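Local coordinates for protein CMP-sialic acid transporter 1 (PDB 6I1R) that probably carries CMP-sialic acid or related nucleotide sugars from the cytoplasm into the Golgi, and binds CMP in an outward-facing conformation, at residues I37-V48 with V239-L248; L74-H85 with L172-L183. The protein carries 5 engineered substitutions. All coordinates share one frame; numbering follows the deposited sequence.

Contact 1. Residues I37-V48 with V239-L248; sequences IPFLAELFKLSV and VVFNLGSTGL. With C5P (cytidine-5'-monophosphate), chain D.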
loop_
_atom_site.group_PDB
_atom_site.type_symbol
_atom_site.label_atom_id
_atom_site.label_comp_id
_atom_site.label_asym_id
_atom_site.label_seq_id
_atom_site.Cartn_x
_atom_site.Cartn_y
_atom_site.Cartn_z
ATOM N N ILE B 37 4.068 -7.078 10.948
ATOM C CA ILE B 37 2.981 -7.299 11.919
ATOM C C ILE B 37 2.855 -8.795 12.241
ATOM O O ILE B 37 2.752 -9.149 13.414
ATOM C CB ILE B 37 1.652 -6.687 11.429
ATOM C CG1 ILE B 37 1.604 -5.188 11.737
ATOM C CG2 ILE B 37 0.451 -7.423 12.013
ATOM C CD1 ILE B 37 0.367 -4.493 11.241
ATOM N N PRO B 38 2.854 -9.673 11.218
ATOM C CA PRO B 38 2.739 -11.117 11.474
ATOM C C PRO B 38 3.838 -11.644 12.410
ATOM O O PRO B 38 3.597 -12.586 13.164
ATOM C CB PRO B 38 2.861 -11.786 10.098
ATOM C CG PRO B 38 2.409 -10.716 9.149
ATOM C CD PRO B 38 2.937 -9.442 9.770
ATOM N N PHE B 39 5.020 -11.034 12.349
ATOM C CA PHE B 39 6.133 -11.382 13.235
ATOM C C PHE B 39 5.779 -11.004 14.680
ATOM O O PHE B 39 5.860 -11.840 15.580
ATOM C CB PHE B 39 7.419 -10.699 12.761
ATOM C CG PHE B 39 8.611 -10.864 13.670
ATOM C CD1 PHE B 39 9.388 -12.013 13.626
ATOM C CD2 PHE B 39 8.965 -9.862 14.561
ATOM C CE1 PHE B 39 10.487 -12.158 14.459
ATOM C CE2 PHE B 39 10.065 -10.009 15.393
ATOM C CZ PHE B 39 10.823 -11.155 15.341
ATOM N N LEU B 40 5.380 -9.749 14.886
ATOM C CA LEU B 40 4.991 -9.263 16.217
ATOM C C LEU B 40 3.750 -10.015 16.711
ATOM O O LEU B 40 3.630 -10.291 17.904
ATOM C CB LEU B 40 4.714 -7.757 16.160
ATOM C CG LEU B 40 5.905 -6.859 15.823
ATOM C CD1 LEU B 40 5.531 -5.395 15.996
ATOM C CD2 LEU B 40 7.117 -7.201 16.678
ATOM N N ALA B 41 2.832 -10.332 15.801
ATOM C CA ALA B 41 1.607 -11.049 16.157
ATOM C C ALA B 41 1.955 -12.450 16.671
ATOM O O ALA B 41 1.370 -12.907 17.649
ATOM C CB ALA B 41 0.670 -11.110 14.976
ATOM N N GLU B 42 2.905 -13.117 16.016
ATOM C CA GLU B 42 3.354 -14.447 16.441
ATOM C C GLU B 42 4.087 -14.340 17.783
ATOM O O GLU B 42 3.868 -15.156 18.680
ATOM C CB GLU B 42 4.264 -15.086 15.389
ATOM C CG GLU B 42 3.511 -15.761 14.255
ATOM C CD GLU B 42 2.717 -16.989 14.663
ATOM O OE1 GLU B 42 3.268 -18.104 14.580
ATOM O OE2 GLU B 42 1.546 -16.826 15.061
ATOM N N LEU B 43 4.950 -13.333 17.912
ATOM C CA LEU B 43 5.713 -13.126 19.146
ATOM C C LEU B 43 4.742 -12.957 20.325
ATOM O O LEU B 43 4.977 -13.492 21.408
ATOM C CB LEU B 43 6.622 -11.901 18.987
ATOM C CG LEU B 43 7.976 -11.989 19.690
ATOM C CD1 LEU B 43 8.864 -13.035 19.031
ATOM C CD2 LEU B 43 8.669 -10.635 19.701
ATOM N N PHE B 44 3.653 -12.226 20.091
ATOM C CA PHE B 44 2.598 -12.025 21.092
ATOM C C PHE B 44 1.986 -13.375 21.493
ATOM O O PHE B 44 1.798 -13.634 22.680
ATOM C CB PHE B 44 1.537 -11.060 20.550
ATOM C CG PHE B 44 0.318 -10.877 21.419
ATOM C CD1 PHE B 44 0.295 -9.917 22.420
ATOM C CD2 PHE B 44 -0.817 -11.649 21.222
ATOM C CE1 PHE B 44 -0.830 -9.744 23.211
ATOM C CE2 PHE B 44 -1.942 -11.476 22.014
ATOM C CZ PHE B 44 -1.947 -10.523 23.008
ATOM N N LYS B 45 1.679 -14.223 20.512
ATOM C CA LYS B 45 1.043 -15.523 20.773
ATOM C C LYS B 45 2.034 -16.466 21.468
ATOM O O LYS B 45 1.656 -17.187 22.396
ATOM C CB LYS B 45 0.535 -16.148 19.469
ATOM C CG LYS B 45 -0.692 -15.471 18.870
ATOM C CD LYS B 45 -0.663 -15.351 17.358
ATOM C CE LYS B 45 -1.219 -16.556 16.635
ATOM N NZ LYS B 45 -1.566 -16.235 15.229
ATOM N N LEU B 46 3.284 -16.464 21.008
ATOM C CA LEU B 46 4.323 -17.327 21.576
ATOM C C LEU B 46 4.560 -16.966 23.047
ATOM O O LEU B 46 4.719 -17.856 23.885
ATOM C CB LEU B 46 5.615 -17.173 20.765
ATOM C CG LEU B 46 6.876 -17.740 21.418
ATOM C CD1 LEU B 46 6.755 -19.241 21.625
ATOM C CD2 LEU B 46 8.108 -17.411 20.592
ATOM N N SER B 47 4.604 -15.670 23.350
ATOM C CA SER B 47 4.961 -15.210 24.693
ATOM C C SER B 47 3.744 -15.262 25.628
ATOM O O SER B 47 3.914 -15.399 26.839
ATOM C CB SER B 47 5.582 -13.833 24.654
ATOM O OG SER B 47 4.599 -12.826 24.471
ATOM N N VAL B 48 2.530 -15.155 25.084
ATOM C CA VAL B 48 1.310 -15.269 25.901
ATOM C C VAL B 48 1.033 -16.753 26.188
ATOM O O VAL B 48 0.506 -17.092 27.250
ATOM C CB VAL B 48 0.106 -14.572 25.234
ATOM C CG1 VAL B 48 -1.232 -15.084 25.752
ATOM C CG2 VAL B 48 0.183 -13.061 25.390
ATOM N N VAL B 239 -3.962 -3.754 16.170
ATOM C CA VAL B 239 -4.196 -4.888 15.259
ATOM C C VAL B 239 -3.178 -5.995 15.570
ATOM O O VAL B 239 -3.486 -7.166 15.373
ATOM C CB VAL B 239 -4.175 -4.502 13.761
ATOM C CG1 VAL B 239 -4.605 -3.063 13.518
ATOM C CG2 VAL B 239 -2.832 -4.769 13.097
ATOM N N VAL B 240 -1.983 -5.636 16.046
ATOM C CA VAL B 240 -0.983 -6.645 16.424
ATOM C C VAL B 240 -1.565 -7.509 17.550
ATOM O O VAL B 240 -1.494 -8.738 17.493
ATOM C CB VAL B 240 0.362 -6.015 16.837
ATOM C CG1 VAL B 240 1.283 -7.025 17.508
ATOM C CG2 VAL B 240 1.068 -5.365 15.656
ATOM N N PHE B 241 -2.133 -6.855 18.560
ATOM C CA PHE B 241 -2.782 -7.561 19.663
ATOM C C PHE B 241 -4.015 -8.309 19.143
ATOM O O PHE B 241 -4.220 -9.478 19.471
ATOM C CB PHE B 241 -3.167 -6.594 20.788
ATOM C CG PHE B 241 -2.014 -5.925 21.495
ATOM C CD1 PHE B 241 -0.803 -6.580 21.679
ATOM C CD2 PHE B 241 -2.150 -4.643 22.009
ATOM C CE1 PHE B 241 0.247 -5.963 22.341
ATOM C CE2 PHE B 241 -1.097 -4.027 22.670
ATOM C CZ PHE B 241 0.098 -4.688 22.835
ATOM N N ASN B 242 -4.814 -7.635 18.321
ATOM C CA ASN B 242 -6.051 -8.211 17.816
ATOM C C ASN B 242 -5.755 -9.451 16.961
ATOM O O ASN B 242 -6.510 -10.419 17.009
ATOM C CB ASN B 242 -6.871 -7.197 17.017
ATOM C CG ASN B 242 -8.355 -7.487 17.078
ATOM O OD1 ASN B 242 -9.170 -6.575 16.979
ATOM N ND2 ASN B 242 -8.713 -8.745 17.272
ATOM N N LEU B 243 -4.673 -9.412 16.186
ATOM C CA LEU B 243 -4.280 -10.532 15.319
ATOM C C LEU B 243 -3.718 -11.675 16.177
ATOM O O LEU B 243 -3.890 -12.855 15.852
ATOM C CB LEU B 243 -3.247 -10.034 14.301
ATOM C CG LEU B 243 -2.777 -11.048 13.258
ATOM C CD1 LEU B 243 -3.954 -11.754 12.600
ATOM C CD2 LEU B 243 -1.912 -10.371 12.205
ATOM N N GLY B 244 -3.043 -11.314 17.261
ATOM C CA GLY B 244 -2.609 -12.280 18.255
ATOM C C GLY B 244 -3.788 -12.962 18.929
ATOM O O GLY B 244 -3.831 -14.188 19.033
ATOM N N SER B 245 -4.749 -12.155 19.375
ATOM C CA SER B 245 -5.938 -12.650 20.069
ATOM C C SER B 245 -6.643 -13.714 19.220
ATOM O O SER B 245 -6.775 -14.863 19.642
ATOM C CB SER B 245 -6.878 -11.520 20.407
ATOM O OG SER B 245 -6.244 -10.560 21.237
ATOM N N THR B 246 -7.065 -13.328 18.019
ATOM C CA THR B 246 -7.850 -14.218 17.157
ATOM C C THR B 246 -7.063 -15.510 16.899
ATOM O O THR B 246 -7.643 -16.594 16.886
ATOM C CB THR B 246 -8.263 -13.518 15.855
ATOM O OG1 THR B 246 -7.094 -13.000 15.218
ATOM C CG2 THR B 246 -9.257 -12.398 16.081
ATOM N N GLY B 247 -5.747 -15.390 16.734
ATOM C CA GLY B 247 -4.876 -16.537 16.485
ATOM C C GLY B 247 -4.854 -17.528 17.641
ATOM O O GLY B 247 -4.685 -18.728 17.417
ATOM N N LEU B 248 -5.002 -17.044 18.874
ATOM C CA LEU B 248 -5.073 -17.934 20.045
ATOM C C LEU B 248 -6.422 -18.664 20.051
ATOM O O LEU B 248 -6.500 -19.836 20.437
ATOM C CB LEU B 248 -4.887 -17.125 21.334
ATOM C CG LEU B 248 -3.484 -16.566 21.581
ATOM C CD1 LEU B 248 -3.467 -15.691 22.825
ATOM C CD2 LEU B 248 -2.458 -17.684 21.703
HETATM O O3P C5P D . 0.374 -17.200 12.135
HETATM P P C5P D . 0.750 -17.298 10.677
HETATM O O1P C5P D . -0.144 -18.202 9.863
HETATM O O2P C5P D . 1.057 -15.972 10.021
HETATM O "O5'" C5P D . 2.166 -18.063 10.692
HETATM C "C5'" C5P D . 3.349 -17.410 10.233
HETATM C "C4'" C5P D . 3.928 -18.180 9.055
HETATM O "O4'" C5P D . 3.406 -17.656 7.831
HETATM C "C3'" C5P D . 5.445 -18.058 9.007
HETATM O "O3'" C5P D . 6.041 -19.348 9.196
HETATM C "C2'" C5P D . 5.778 -17.447 7.651
HETATM O "O2'" C5P D . 6.611 -18.295 6.850
HETATM C "C1'" C5P D . 4.447 -17.226 6.949
HETATM N N1 C5P D . 4.283 -15.805 6.635
HETATM C C2 C5P D . 5.085 -15.206 5.641
HETATM N N3 C5P D . 4.940 -13.896 5.347
HETATM C C4 C5P D . 4.026 -13.148 6.004
HETATM C C5 C5P D . 3.230 -13.724 6.986
HETATM C C6 C5P D . 3.377 -15.072 7.290
HETATM O O2 C5P D . 5.932 -15.892 5.029
HETATM N N4 C5P D . 3.887 -11.834 5.703
HETATM O O HOH W 1 -2.663 -18.780 15.084
#
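K45 NZ sits against CA of G247 and is gripped by a water and by E42: the water accepts a hydrogen bond from NZ at 2.8 Å and donates onward to G247 O, while OE2 of E42, one helical turn earlier, takes a weak bond and salt bridge from NZ at 3.2 Å. The lysine chain gets there by bending twice, with chi3 at 87°, after CG has passed G244 O and CD has lain over G244 CA. Its side chain is a knob in the hole formed by L243, G244, G247 and L248. E42 OE2 also comes within 3.2 Å of C5P O3P, whereas K45 NZ is 3.8 Å from C5P O3P; the ammonium would probably ease the meeting of carboxylate and phosphate. These two residues and P38, whose CB lies by the cytosine C5, belong to the CMP pocket, so transmembrane segment 37-48 supplies part of the pocket wall and 239-248 packs behind it, crossing at -53°. The helices come closest at A41 and G244, CA atoms 4.9 Å apart, where neither residue has a bulky side chain. F44 packs beside this point: CD2 rests on G244 CA, and CE1 meets F241 CD1, the two rings inclined at 46°. Toward the other end, I37 spreads its branches, CG2 to L243 CD2, and CD1 to V239 CG2, the latter pair 3.7 Å apart.

Contact 2. Residues L74-H85 with L172-L183; sequences LYVVPSVIYLIH and LSALAGVYTEYL. With C5P (cytidine-5'-monophosphate), chain D.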
loop_
_atom_site.group_PDB
_atom_site.type_symbol
_atom_site.label_atom_id
_atom_site.label_comp_id
_atom_site.label_asym_id
_atom_site.label_seq_id
_atom_site.Cartn_x
_atom_site.Cartn_y
_atom_site.Cartn_z
ATOM N N LEU B 74 7.095 -31.906 14.216
ATOM C CA LEU B 74 5.917 -31.863 13.337
ATOM C C LEU B 74 5.283 -30.463 13.328
ATOM O O LEU B 74 4.527 -30.144 12.412
ATOM C CB LEU B 74 4.899 -32.920 13.786
ATOM C CG LEU B 74 4.920 -34.228 12.998
ATOM C CD1 LEU B 74 6.275 -34.910 13.101
ATOM C CD2 LEU B 74 3.814 -35.158 13.471
ATOM N N TYR B 75 5.592 -29.626 14.318
ATOM C CA TYR B 75 5.016 -28.276 14.384
ATOM C C TYR B 75 5.695 -27.342 13.371
ATOM O O TYR B 75 5.283 -26.187 13.235
ATOM C CB TYR B 75 5.103 -27.729 15.812
ATOM C CG TYR B 75 4.160 -28.394 16.782
ATOM C CD1 TYR B 75 4.519 -29.556 17.447
ATOM C CD2 TYR B 75 2.901 -27.871 17.030
ATOM C CE1 TYR B 75 3.658 -30.177 18.337
ATOM C CE2 TYR B 75 2.028 -28.479 17.918
ATOM C CZ TYR B 75 2.406 -29.637 18.574
ATOM O OH TYR B 75 1.554 -30.246 19.449
ATOM N N VAL B 76 6.710 -27.828 12.656
ATOM C CA VAL B 76 7.369 -27.037 11.609
ATOM C C VAL B 76 6.411 -26.908 10.416
ATOM O O VAL B 76 6.324 -25.848 9.794
ATOM C CB VAL B 76 8.712 -27.660 11.168
ATOM C CG1 VAL B 76 9.417 -26.804 10.125
ATOM C CG2 VAL B 76 9.650 -27.926 12.337
ATOM N N VAL B 77 5.681 -27.986 10.132
ATOM C CA VAL B 77 4.981 -28.160 8.851
ATOM C C VAL B 77 4.079 -26.949 8.572
ATOM O O VAL B 77 4.209 -26.331 7.516
ATOM C CB VAL B 77 4.203 -29.492 8.807
ATOM C CG1 VAL B 77 3.291 -29.587 7.591
ATOM C CG2 VAL B 77 5.141 -30.689 8.860
ATOM N N PRO B 78 3.180 -26.587 9.510
ATOM C CA PRO B 78 2.299 -25.436 9.248
ATOM C C PRO B 78 3.068 -24.199 8.759
ATOM O O PRO B 78 2.618 -23.522 7.833
ATOM C CB PRO B 78 1.622 -25.137 10.592
ATOM C CG PRO B 78 1.619 -26.468 11.288
ATOM C CD PRO B 78 2.924 -27.106 10.861
ATOM N N SER B 79 4.220 -23.931 9.368
ATOM C CA SER B 79 5.042 -22.772 9.006
ATOM C C SER B 79 5.599 -22.930 7.585
ATOM O O SER B 79 5.692 -21.946 6.849
ATOM C CB SER B 79 6.149 -22.551 10.008
ATOM O OG SER B 79 5.629 -22.065 11.237
ATOM N N VAL B 80 5.970 -24.153 7.207
ATOM C CA VAL B 80 6.469 -24.426 5.852
ATOM C C VAL B 80 5.335 -24.198 4.845
ATOM O O VAL B 80 5.561 -23.619 3.783
ATOM C CB VAL B 80 7.054 -25.847 5.725
ATOM C CG1 VAL B 80 7.208 -26.277 4.272
ATOM C CG2 VAL B 80 8.381 -25.974 6.458
ATOM N N ILE B 81 4.131 -24.659 5.178
ATOM C CA ILE B 81 2.976 -24.480 4.298
ATOM C C ILE B 81 2.706 -22.978 4.148
ATOM O O ILE B 81 2.571 -22.475 3.034
ATOM C CB ILE B 81 1.731 -25.228 4.825
ATOM C CG1 ILE B 81 1.961 -26.739 4.937
ATOM C CG2 ILE B 81 0.517 -24.916 3.961
ATOM C CD1 ILE B 81 0.949 -27.452 5.807
ATOM N N TYR B 82 2.644 -22.276 5.278
ATOM C CA TYR B 82 2.306 -20.851 5.289
ATOM C C TYR B 82 3.358 -20.040 4.519
ATOM O O TYR B 82 3.018 -19.043 3.885
ATOM C CB TYR B 82 2.152 -20.335 6.724
ATOM C CG TYR B 82 0.806 -20.590 7.356
ATOM C CD1 TYR B 82 -0.366 -20.205 6.724
ATOM C CD2 TYR B 82 0.698 -21.192 8.601
ATOM C CE1 TYR B 82 -1.607 -20.430 7.296
ATOM C CE2 TYR B 82 -0.536 -21.423 9.189
ATOM C CZ TYR B 82 -1.693 -21.039 8.535
ATOM O OH TYR B 82 -2.914 -21.258 9.105
ATOM N N LEU B 83 4.621 -20.462 4.583
ATOM C CA LEU B 83 5.702 -19.817 3.823
ATOM C C LEU B 83 5.430 -19.967 2.323
ATOM O O LEU B 83 5.476 -18.991 1.570
ATOM C CB LEU B 83 7.038 -20.467 4.205
ATOM C CG LEU B 83 8.275 -19.933 3.482
ATOM C CD1 LEU B 83 8.718 -18.603 4.074
ATOM C CD2 LEU B 83 9.412 -20.942 3.535
ATOM N N ILE B 84 5.157 -21.200 1.909
ATOM C CA ILE B 84 4.889 -21.519 0.505
ATOM C C ILE B 84 3.625 -20.767 0.067
ATOM O O ILE B 84 3.580 -20.184 -1.016
ATOM C CB ILE B 84 4.765 -23.046 0.307
ATOM C CG1 ILE B 84 6.084 -23.764 0.610
ATOM C CG2 ILE B 84 4.260 -23.378 -1.090
ATOM C CD1 ILE B 84 5.920 -25.222 0.980
ATOM N N HIS B 85 2.619 -20.771 0.937
ATOM C CA HIS B 85 1.363 -20.068 0.700
ATOM C C HIS B 85 1.621 -18.589 0.386
ATOM O O HIS B 85 1.072 -18.065 -0.574
ATOM C CB HIS B 85 0.430 -20.232 1.907
ATOM C CG HIS B 85 -0.915 -19.620 1.711
ATOM N ND1 HIS B 85 -1.261 -18.408 2.263
ATOM C CD2 HIS B 85 -2.003 -20.055 1.039
ATOM C CE1 HIS B 85 -2.508 -18.123 1.939
ATOM N NE2 HIS B 85 -2.976 -19.105 1.175
ATOM N N LEU B 172 -3.467 -24.997 -0.097
ATOM C CA LEU B 172 -2.406 -24.828 0.900
ATOM C C LEU B 172 -2.991 -24.198 2.172
ATOM O O LEU B 172 -2.746 -24.682 3.279
ATOM C CB LEU B 172 -1.293 -23.953 0.314
ATOM C CG LEU B 172 -0.489 -24.587 -0.822
ATOM C CD1 LEU B 172 0.283 -23.531 -1.594
ATOM C CD2 LEU B 172 0.451 -25.658 -0.291
ATOM N N SER B 173 -3.757 -23.122 2.001
ATOM C CA SER B 173 -4.434 -22.465 3.120
ATOM C C SER B 173 -5.171 -23.508 3.967
ATOM O O SER B 173 -4.981 -23.586 5.181
ATOM C CB SER B 173 -5.379 -21.397 2.632
ATOM O OG SER B 173 -6.154 -20.879 3.705
ATOM N N ALA B 174 -6.000 -24.306 3.299
ATOM C CA ALA B 174 -6.769 -25.363 3.951
ATOM C C ALA B 174 -5.825 -26.375 4.612
ATOM O O ALA B 174 -6.010 -26.727 5.776
ATOM C CB ALA B 174 -7.669 -26.037 2.944
ATOM N N LEU B 175 -4.819 -26.825 3.865
ATOM C CA LEU B 175 -3.882 -27.843 4.355
ATOM C C LEU B 175 -3.248 -27.379 5.672
ATOM O O LEU B 175 -3.128 -28.167 6.612
ATOM C CB LEU B 175 -2.816 -28.107 3.286
ATOM C CG LEU B 175 -1.742 -29.130 3.655
ATOM C CD1 LEU B 175 -2.359 -30.486 3.962
ATOM C CD2 LEU B 175 -0.711 -29.254 2.545
ATOM N N ALA B 176 -2.862 -26.105 5.735
ATOM C CA ALA B 176 -2.230 -25.537 6.930
ATOM C C ALA B 176 -3.160 -25.696 8.137
ATOM O O ALA B 176 -2.771 -26.263 9.162
ATOM C CB ALA B 176 -1.888 -24.084 6.695
ATOM N N GLY B 177 -4.382 -25.192 7.997
ATOM C CA GLY B 177 -5.381 -25.264 9.057
ATOM C C GLY B 177 -5.701 -26.697 9.444
ATOM O O GLY B 177 -5.755 -27.027 10.628
ATOM N N VAL B 178 -5.910 -27.555 8.448
ATOM C CA VAL B 178 -6.286 -28.948 8.715
ATOM C C VAL B 178 -5.111 -29.665 9.392
ATOM O O VAL B 178 -5.334 -30.464 10.303
ATOM C CB VAL B 178 -6.765 -29.675 7.440
ATOM C CG1 VAL B 178 -6.354 -31.142 7.406
ATOM C CG2 VAL B 178 -8.273 -29.547 7.267
ATOM N N TYR B 179 -3.877 -29.384 8.977
ATOM C CA TYR B 179 -2.738 -30.053 9.601
ATOM C C TYR B 179 -2.581 -29.584 11.052
ATOM O O TYR B 179 -2.213 -30.377 11.915
ATOM C CB TYR B 179 -1.436 -29.832 8.829
ATOM C CG TYR B 179 -0.341 -30.775 9.264
ATOM C CD1 TYR B 179 -0.341 -32.095 8.845
ATOM C CD2 TYR B 179 0.660 -30.370 10.131
ATOM C CE1 TYR B 179 0.643 -32.983 9.249
ATOM C CE2 TYR B 179 1.650 -31.245 10.549
ATOM C CZ TYR B 179 1.642 -32.556 10.105
ATOM O OH TYR B 179 2.611 -33.431 10.506
ATOM N N THR B 180 -2.858 -28.308 11.313
ATOM C CA THR B 180 -2.790 -27.773 12.674
ATOM C C THR B 180 -3.748 -28.562 13.576
ATOM O O THR B 180 -3.343 -29.058 14.629
ATOM C CB THR B 180 -3.076 -26.265 12.690
ATOM O OG1 THR B 180 -2.108 -25.627 11.855
ATOM C CG2 THR B 180 -3.022 -25.662 14.078
ATOM N N GLU B 181 -5.002 -28.692 13.147
ATOM C CA GLU B 181 -6.009 -29.457 13.895
ATOM C C GLU B 181 -5.471 -30.860 14.195
ATOM O O GLU B 181 -5.602 -31.355 15.318
ATOM C CB GLU B 181 -7.321 -29.548 13.112
ATOM C CG GLU B 181 -8.393 -30.359 13.820
ATOM C CD GLU B 181 -9.819 -30.083 13.377
ATOM O OE1 GLU B 181 -10.004 -29.308 12.417
ATOM O OE2 GLU B 181 -10.744 -30.650 13.988
ATOM N N TYR B 182 -4.878 -31.490 13.183
ATOM C CA TYR B 182 -4.263 -32.803 13.355
ATOM C C TYR B 182 -3.295 -32.751 14.544
ATOM O O TYR B 182 -3.402 -33.569 15.456
ATOM C CB TYR B 182 -3.584 -33.259 12.059
ATOM C CG TYR B 182 -2.546 -34.341 12.227
ATOM C CD1 TYR B 182 -2.909 -35.631 12.577
ATOM C CD2 TYR B 182 -1.200 -34.079 12.030
ATOM C CE1 TYR B 182 -1.963 -36.633 12.732
ATOM C CE2 TYR B 182 -0.241 -35.068 12.180
ATOM C CZ TYR B 182 -0.624 -36.350 12.534
ATOM O OH TYR B 182 0.313 -37.331 12.686
ATOM N N LEU B 183 -2.394 -31.769 14.548
ATOM C CA LEU B 183 -1.358 -31.670 15.586
ATOM C C LEU B 183 -1.998 -31.516 16.974
ATOM O O LEU B 183 -1.594 -32.206 17.910
ATOM C CB LEU B 183 -0.423 -30.493 15.283
ATOM C CG LEU B 183 0.516 -30.669 14.089
ATOM C CD1 LEU B 183 1.437 -29.466 13.947
ATOM C CD2 LEU B 183 1.334 -31.946 14.206
HETATM O O3P C5P D . 0.374 -17.200 12.135
HETATM P P C5P D . 0.750 -17.298 10.677
HETATM O O1P C5P D . -0.144 -18.202 9.863
HETATM O O2P C5P D . 1.057 -15.972 10.021
HETATM O "O5'" C5P D . 2.166 -18.063 10.692
HETATM C "C5'" C5P D . 3.349 -17.410 10.233
HETATM C "C4'" C5P D . 3.928 -18.180 9.055
HETATM O "O4'" C5P D . 3.406 -17.656 7.831
HETATM C "C3'" C5P D . 5.445 -18.058 9.007
HETATM O "O3'" C5P D . 6.041 -19.348 9.196
HETATM C "C2'" C5P D . 5.778 -17.447 7.651
HETATM O "O2'" C5P D . 6.611 -18.295 6.850
HETATM C "C1'" C5P D . 4.447 -17.226 6.949
HETATM N N1 C5P D . 4.283 -15.805 6.635
HETATM C C2 C5P D . 5.085 -15.206 5.641
HETATM N N3 C5P D . 4.940 -13.896 5.347
HETATM C C4 C5P D . 4.026 -13.148 6.004
HETATM C C5 C5P D . 3.230 -13.724 6.986
HETATM C C6 C5P D . 3.377 -15.072 7.290
HETATM O O2 C5P D . 5.932 -15.892 5.029
HETATM N N4 C5P D . 3.887 -11.834 5.703
#
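Y82 and A176 make the CH-pi contact nearest the ligand: A176 CB stands over one face of the phenol ring, 3.8 Å from its centroid, while C5P O1P lies over the opposite face. The ring is thus sandwiched between helix 172-183 and the phosphate. Replacing Y82 with an alanine would probably leave the phosphate oxygen and A176 CB facing a gap where the ring now separates them. Two more aromatic contacts of this kind follow near the other end of the interface. V77 CG1 sits above the Y179 ring, 4.0 Å from its centroid, with Y182 CD2 covering the other face, and L183 CD1 lies over Y75. L74 packs against the Y179 phenol, CG touching OH, with L74 O in plane at the ring edge.

Aliphatic contacts run along the rest of the interface. I81 divides its branches: CG2, anti to the backbone N, turns to A176 CB at 3.7 Å, and CD1 touches L175 CG, the two side chains crossing at about a right angle. L183 CD1 abuts CG of the P78 ring, 4.0 Å away, and I84 CG2 touches L172 CD1. H85 lays its NE2 near S173 CB, a van der Waals touch.

The one side-chain hydrogen bond within these segments is internal to helix 172-183: T180 OG1, beside P78 CG, donates to A176 O at 2.8 Å, reaching that carbonyl from the face opposite T180 N.

With axes at 169°, the two segments are an antiparallel pair of transmembrane helices in a nucleotide-sugar transporter of the DMT clan; S79, Y82 and L83 on 74-85 line the CMP pocket, and 172-183 backs it from behind Y82.

After helix 3-24 the chain enters helix 37-59, which supplies one half of contact 1, and then helix 76-92, the start of contact 2. Contact 2 closes first, when helix 160-186 returns after 86 intervening residues; contact 1 closes later, at helix 234-256, after 190. The loop of contact 2 is therefore nested inside that of contact 1, and the two do not cross. Their centres are about 17 Å apart and their nearest atoms about 6 Å, without touching, but both reach the same CMP. Helix 191-216, which lies between the two closures in the chain, touches side chains of 37-48 and of 74-85.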